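Long-range contacts in polyketide synthase PksR (Bacillus subtilis, PDB 4U3V), which takes part in intermediate steps of the synthesis of the antibiotic polyketide bacillaene, here through its double-hotdog enoyl-isomerase domain: residues E39-G44 / E169-I174; D235-K240 / V275-G280. All blocks are in the same frame, centred on the assembly; numbering follows the deposited sequence.

Interaction 1: E39-G44 / E169-I174; sequences EPYVQG and ELFKTI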
loop_
_atom_site.group_PDB
_atom_site.type_symbol
_atom_site.label_atom_id
_atom_site.label_comp_id
_atom_site.label_asym_id
_atom_site.label_seq_id
_atom_site.Cartn_x
_atom_site.Cartn_y
_atom_site.Cartn_z
ATOM N N GLU A 39 -4.044 16.700 -9.918
ATOM C CA GLU A 39 -4.638 15.440 -10.377
ATOM C C GLU A 39 -5.368 14.674 -9.231
ATOM O O GLU A 39 -5.063 14.879 -8.048
ATOM C CB GLU A 39 -3.566 14.561 -11.023
ATOM C CG GLU A 39 -2.543 14.031 -10.035
ATOM C CD GLU A 39 -1.573 13.101 -10.716
ATOM O OE1 GLU A 39 -0.431 13.532 -10.986
ATOM O OE2 GLU A 39 -1.975 11.961 -11.058
ATOM N N PRO A 40 -6.359 13.824 -9.572
ATOM C CA PRO A 40 -7.201 13.226 -8.514
ATOM C C PRO A 40 -6.427 12.363 -7.500
ATOM O O PRO A 40 -6.733 12.390 -6.316
ATOM C CB PRO A 40 -8.204 12.366 -9.300
ATOM C CG PRO A 40 -8.288 13.005 -10.650
ATOM C CD PRO A 40 -6.963 13.684 -10.913
ATOM N N TYR A 41 -5.356 11.701 -7.939
ATOM C CA TYR A 41 -4.513 10.933 -7.001
ATOM C C TYR A 41 -3.933 11.814 -5.874
ATOM O O TYR A 41 -3.730 11.348 -4.749
ATOM C CB TYR A 41 -3.384 10.269 -7.785
ATOM C CG TYR A 41 -2.602 9.227 -7.000
ATOM C CD1 TYR A 41 -3.010 7.903 -6.991
ATOM C CD2 TYR A 41 -1.447 9.572 -6.296
ATOM C CE1 TYR A 41 -2.268 6.937 -6.324
ATOM C CE2 TYR A 41 -0.679 8.611 -5.661
ATOM C CZ TYR A 41 -1.117 7.297 -5.651
ATOM O OH TYR A 41 -0.333 6.310 -5.059
ATOM N N VAL A 42 -3.645 13.091 -6.180
ATOM C CA VAL A 42 -2.998 13.987 -5.227
ATOM C C VAL A 42 -4.058 14.771 -4.454
ATOM O O VAL A 42 -3.940 14.902 -3.227
ATOM C CB VAL A 42 -2.027 14.966 -5.939
ATOM C CG1 VAL A 42 -1.387 15.942 -4.952
ATOM C CG2 VAL A 42 -0.930 14.165 -6.622
ATOM N N GLN A 43 -5.071 15.250 -5.184
ATOM C CA GLN A 43 -6.220 15.961 -4.565
ATOM C C GLN A 43 -6.890 15.049 -3.543
ATOM O O GLN A 43 -7.441 15.512 -2.540
ATOM C CB GLN A 43 -7.293 16.281 -5.604
ATOM C CG GLN A 43 -6.949 17.355 -6.608
ATOM C CD GLN A 43 -8.073 17.564 -7.604
ATOM O OE1 GLN A 43 -8.658 16.601 -8.112
ATOM N NE2 GLN A 43 -8.395 18.826 -7.876
ATOM N N GLY A 44 -6.839 13.749 -3.811
ATOM C CA GLY A 44 -7.530 12.760 -2.972
ATOM C C GLY A 44 -6.955 12.322 -1.634
ATOM O O GLY A 44 -7.544 11.468 -0.944
ATOM N N GLU A 169 -12.556 10.467 -3.905
ATOM C CA GLU A 169 -13.342 9.284 -4.292
ATOM C C GLU A 169 -12.575 8.138 -4.960
ATOM O O GLU A 169 -12.981 6.978 -4.866
ATOM C CB GLU A 169 -14.515 9.664 -5.202
ATOM C CG GLU A 169 -15.458 10.697 -4.601
ATOM C CD GLU A 169 -16.231 10.165 -3.404
ATOM O OE1 GLU A 169 -16.920 9.133 -3.568
ATOM O OE2 GLU A 169 -16.118 10.754 -2.297
ATOM N N LEU A 170 -11.514 8.471 -5.694
ATOM C CA LEU A 170 -10.562 7.491 -6.216
ATOM C C LEU A 170 -10.188 6.383 -5.203
ATOM O O LEU A 170 -9.995 5.225 -5.593
ATOM C CB LEU A 170 -9.267 8.239 -6.595
ATOM C CG LEU A 170 -8.199 7.397 -7.289
ATOM C CD1 LEU A 170 -8.801 6.729 -8.525
ATOM C CD2 LEU A 170 -6.930 8.174 -7.641
ATOM N N PHE A 171 -9.881 6.812 -3.983
ATOM C CA PHE A 171 -9.367 5.898 -2.918
ATOM C C PHE A 171 -10.479 5.103 -2.213
ATOM O O PHE A 171 -10.199 4.180 -1.425
ATOM C CB PHE A 171 -8.534 6.681 -1.889
ATOM C CG PHE A 171 -7.258 7.260 -2.455
ATOM C CD1 PHE A 171 -6.201 6.428 -2.804
ATOM C CD2 PHE A 171 -7.132 8.630 -2.680
ATOM C CE1 PHE A 171 -5.039 6.933 -3.382
ATOM C CE2 PHE A 171 -5.964 9.145 -3.232
ATOM C CZ PHE A 171 -4.924 8.297 -3.606
ATOM N N LYS A 172 -11.739 5.468 -2.455
ATOM C CA LYS A 172 -12.858 4.810 -1.761
ATOM C C LYS A 172 -13.234 3.486 -2.425
ATOM O O LYS A 172 -14.244 3.391 -3.127
ATOM C CB LYS A 172 -14.064 5.749 -1.690
ATOM C CG LYS A 172 -13.745 7.030 -0.945
ATOM C CD LYS A 172 -14.975 7.844 -0.577
ATOM C CE LYS A 172 -14.572 8.998 0.318
ATOM N NZ LYS A 172 -15.652 10.000 0.506
ATOM N N THR A 173 -12.429 2.461 -2.185
ATOM C CA THR A 173 -12.513 1.203 -2.900
ATOM C C THR A 173 -13.270 0.129 -2.116
ATOM O O THR A 173 -13.507 -0.958 -2.631
ATOM C CB THR A 173 -11.114 0.661 -3.163
ATOM O OG1 THR A 173 -10.430 0.545 -1.914
ATOM C CG2 THR A 173 -10.319 1.612 -4.041
ATOM N N ILE A 174 -13.590 0.402 -0.860
ATOM C CA ILE A 174 -14.066 -0.691 0.003
ATOM C C ILE A 174 -15.582 -0.820 -0.168
ATOM O O ILE A 174 -16.299 0.173 -0.077
ATOM C CB ILE A 174 -13.785 -0.372 1.460
ATOM C CG1 ILE A 174 -12.268 -0.444 1.682
ATOM C CG2 ILE A 174 -14.525 -1.355 2.391
ATOM C CD1 ILE A 174 -11.827 0.136 3.001
#

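Interaction 2: D235-K240 / V275-G280; sequences DIQFTK and VLHYSG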
loop_
_atom_site.group_PDB
_atom_site.type_symbol
_atom_site.label_atom_id
_atom_site.label_comp_id
_atom_site.label_asym_id
_atom_site.label_seq_id
_atom_site.Cartn_x
_atom_site.Cartn_y
_atom_site.Cartn_z
ATOM N N ASP A 235 7.513 -7.006 4.586
ATOM C CA ASP A 235 7.618 -7.932 3.461
ATOM C C ASP A 235 6.419 -7.831 2.531
ATOM O O ASP A 235 5.256 -7.836 2.968
ATOM C CB ASP A 235 7.814 -9.371 3.956
ATOM C CG ASP A 235 8.333 -10.308 2.862
ATOM O OD1 ASP A 235 9.484 -10.127 2.392
ATOM O OD2 ASP A 235 7.590 -11.235 2.473
ATOM N N ILE A 236 6.673 -7.868 1.223
ATOM C CA ILE A 236 5.605 -8.050 0.273
ATOM C C ILE A 236 5.988 -9.201 -0.627
ATOM O O ILE A 236 7.122 -9.244 -1.090
ATOM C CB ILE A 236 5.427 -6.792 -0.619
ATOM C CG1 ILE A 236 5.434 -5.529 0.258
ATOM C CG2 ILE A 236 4.191 -6.956 -1.513
ATOM C CD1 ILE A 236 5.236 -4.227 -0.519
ATOM N N GLN A 237 5.073 -10.131 -0.846
ATOM C CA GLN A 237 5.294 -11.193 -1.847
ATOM C C GLN A 237 4.301 -11.047 -2.952
ATOM O O GLN A 237 3.106 -11.055 -2.712
ATOM C CB GLN A 237 5.097 -12.594 -1.215
ATOM C CG GLN A 237 5.841 -12.815 0.092
ATOM C CD GLN A 237 5.641 -14.232 0.621
ATOM O OE1 GLN A 237 4.631 -14.877 0.333
ATOM N NE2 GLN A 237 6.564 -14.689 1.443
ATOM N N PHE A 238 4.782 -10.951 -4.194
ATOM C CA PHE A 238 3.915 -10.557 -5.276
ATOM C C PHE A 238 4.260 -11.314 -6.573
ATOM O O PHE A 238 5.345 -11.871 -6.685
ATOM C CB PHE A 238 4.072 -9.030 -5.511
ATOM C CG PHE A 238 5.482 -8.610 -5.755
ATOM C CD1 PHE A 238 5.982 -8.630 -7.062
ATOM C CD2 PHE A 238 6.354 -8.303 -4.706
ATOM C CE1 PHE A 238 7.305 -8.328 -7.290
ATOM C CE2 PHE A 238 7.672 -7.941 -4.945
ATOM C CZ PHE A 238 8.162 -8.026 -6.253
ATOM N N THR A 239 3.318 -11.297 -7.509
ATOM C CA THR A 239 3.521 -11.778 -8.904
ATOM C C THR A 239 3.257 -10.702 -9.953
ATOM O O THR A 239 2.776 -9.605 -9.633
ATOM C CB THR A 239 2.607 -12.965 -9.239
ATOM O OG1 THR A 239 1.296 -12.500 -9.598
ATOM C CG2 THR A 239 2.500 -13.905 -8.043
ATOM N N LYS A 240 3.540 -11.049 -11.213
ATOM C CA LYS A 240 3.355 -10.148 -12.342
ATOM C C LYS A 240 1.914 -10.140 -12.827
ATOM O O LYS A 240 1.549 -9.286 -13.621
ATOM C CB LYS A 240 4.267 -10.565 -13.500
ATOM C CG LYS A 240 5.673 -10.001 -13.440
ATOM C CD LYS A 240 6.412 -10.187 -14.762
ATOM C CE LYS A 240 6.118 -9.055 -15.738
ATOM N NZ LYS A 240 6.829 -7.797 -15.373
ATOM N N VAL A 275 -3.326 -13.958 -3.777
ATOM C CA VAL A 275 -2.624 -13.461 -4.968
ATOM C C VAL A 275 -1.572 -12.391 -4.654
ATOM O O VAL A 275 -0.763 -12.033 -5.518
ATOM C CB VAL A 275 -3.683 -12.891 -5.943
ATOM C CG1 VAL A 275 -4.619 -13.997 -6.469
ATOM C CG2 VAL A 275 -4.517 -11.813 -5.285
ATOM N N LEU A 276 -1.473 -12.017 -3.374
ATOM C CA LEU A 276 -0.482 -11.041 -2.948
ATOM C C LEU A 276 -0.484 -11.074 -1.412
ATOM O O LEU A 276 -1.566 -11.242 -0.828
ATOM C CB LEU A 276 -0.945 -9.659 -3.435
ATOM C CG LEU A 276 -0.250 -8.399 -2.921
ATOM C CD1 LEU A 276 1.209 -8.405 -3.319
ATOM C CD2 LEU A 276 -0.940 -7.152 -3.510
ATOM N N HIS A 277 0.704 -11.083 -0.817
ATOM C CA HIS A 277 0.880 -11.147 0.651
ATOM C C HIS A 277 1.650 -9.943 1.107
ATOM O O HIS A 277 2.735 -9.643 0.590
ATOM C CB HIS A 277 1.645 -12.395 1.124
ATOM C CG HIS A 277 1.107 -13.716 0.587
ATOM N ND1 HIS A 277 1.928 -14.750 0.258
ATOM C CD2 HIS A 277 -0.197 -14.148 0.311
ATOM C CE1 HIS A 277 1.189 -15.758 -0.257
ATOM N NE2 HIS A 277 -0.109 -15.418 -0.169
ATOM N N TYR A 278 1.151 -9.290 2.157
ATOM C CA TYR A 278 1.975 -8.339 2.919
ATOM C C TYR A 278 2.182 -8.873 4.326
ATOM O O TYR A 278 1.253 -9.393 4.921
ATOM C CB TYR A 278 1.238 -7.003 3.112
ATOM C CG TYR A 278 0.764 -6.318 1.844
ATOM C CD1 TYR A 278 1.436 -5.188 1.350
ATOM C CD2 TYR A 278 -0.400 -6.709 1.218
ATOM C CE1 TYR A 278 0.958 -4.498 0.254
ATOM C CE2 TYR A 278 -0.910 -6.002 0.131
ATOM C CZ TYR A 278 -0.212 -4.917 -0.370
ATOM O OH TYR A 278 -0.729 -4.201 -1.439
ATOM N N SER A 279 3.344 -8.633 4.890
ATOM C CA SER A 279 3.595 -9.017 6.268
ATOM C C SER A 279 4.272 -7.861 7.011
ATOM O O SER A 279 5.087 -7.108 6.441
ATOM C CB SER A 279 4.390 -10.346 6.303
ATOM O OG SER A 279 5.722 -10.132 6.701
ATOM N N GLY A 280 3.863 -7.611 8.258
ATOM C CA GLY A 280 4.410 -6.474 8.993
ATOM C C GLY A 280 4.131 -5.146 8.312
ATOM O O GLY A 280 5.013 -4.285 8.199
HETATM O O HOH W 1 0.759 -10.121 -6.526
HETATM O O HOH W 2 -0.821 -13.286 -8.062
#

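Interaction 1: E39-G44 / E169-I174
Phe-171 reaches from the short 3-10 segment 169-171 to the helical turn 40-43, and its ring comes up against the carbonyl oxygens of Tyr-41 and Gly-44 and over the ring of Tyr-41. Its CB already points at the turn; with CG anti to its own carbonyl carbon (chi1 -66°), the ring extends on toward it. Going outward, CD2 lies 3.4 Å from Gly-44 O. CE2 comes next, 3.5 Å from Tyr-41 O, which meets the ring at its edge, near the plane. At the tip, CZ is the same 3.5 Å from Tyr-41 O and sits over one face of the Tyr-41 ring, offset toward the rim, 3.9 Å from Tyr-41 CD1. CE1 completes the approach, 4.0 Å from Tyr-41 CE1. The two rings, with planes 56° apart, are neither stacked nor T-shaped.

Leu-170 adds a second apolar touch: its CD2 methyl packs 3.7 Å from Tyr-41 CA and also reaches Tyr-41 CD1. The hydroxyl of Tyr-41 is hydrogen-bonded to Thr-57 OG1.

The contact joins what are predicted to be the N-terminal and C-terminal hotdogs. A backbone hydrogen bond between Gly-44 and Gly-168 crosses the same junction, next to the pairing of strands 45-47 and 166-167. Trp-167 meets Phe-171 edge-to-face, and helix 205-219 packs against both rings, through Pro-205 at Tyr-41 and Leu-206 and Asn-209 at Phe-171.

Interaction 2: D235-K240 / V275-G280
Asp-235 and Ser-279, Ile-236 and Tyr-278, and Gln-237 and His-277 face each other as successive pairs of an antiparallel ladder, the strand axes 4.7 Å apart. The outer two pairs are hydrogen-bonded and the middle one is not. Asp-235 and Ser-279 exchange two backbone bonds; the one from Ser-279 N to Asp-235 O, at 2.8 Å, is the shorter. Gln-237 and His-277 exchange two more, and CA-H...O contacts, such as that of Ile-236 CA with His-277 O, fill in between. Beyond the direct ladder, water takes over: water 1 accepts from Thr-239 N and donates to Val-275 O at 2.6 Å, while water 2 links Thr-239 OG1 to the same carbonyl.

A polar side-chain bond lies on the face carrying Asp-235, Gln-237, His-277 and Ser-279. His-277 ND1 donates to Gln-237 OE1 over 2.7 Å, nearly straight at 171°. The oxygen lies in the imidazole plane, whereas the donor is tilted 27° from the amide plane. Beyond CG the Gln-237 chain is extended (chi2 -178°), and this brings OE1 across to the ring edge.

Apolar contacts occupy the other face. Ile-236 CG2 packs 3.8 Å from Leu-276 CD1, and Ile-236 CG1 lies 4.2 Å from Tyr-278 CD1; Ile-236 lies side by side with both Leu-276 and Tyr-278, pointing the same way. Leu-276 CD1 also reaches Phe-238 CB, at 3.7 Å.

The face of Ile-236 and Tyr-278 is largely apolar and packs on helix 205-219, as a hotdog sheet does on its central helix; there the Tyr-278 hydroxyl is hydrogen-bonded to Thr-208. On the other side, His-277 is gripped at both nitrogens, ND1 by Gln-237 and NE2 by Thr-274, which should fix the rotation of its ring.

Interactions 1 and 2 lie on opposite sides of the chain's centre, with their own centres 23 Å apart and their nearest atoms about 11 Å from each other. Helix 205-219 relates them: the helix that covers Phe-171 in interaction 1 also reaches interaction 2, where Met-207 touches Leu-276 and Tyr-278, and Thr-208 is hydrogen-bonded to the Tyr-278 hydroxyl. Interaction 1 crosses between the two halves through a helical turn and a 3-10 segment. Interaction 2 pairs two strands within the predicted C-terminal hotdog, beside the place where strand 230-239 pairs on its other side with strand 75-83 of the N-terminal one. Neither contact includes a bound ligand.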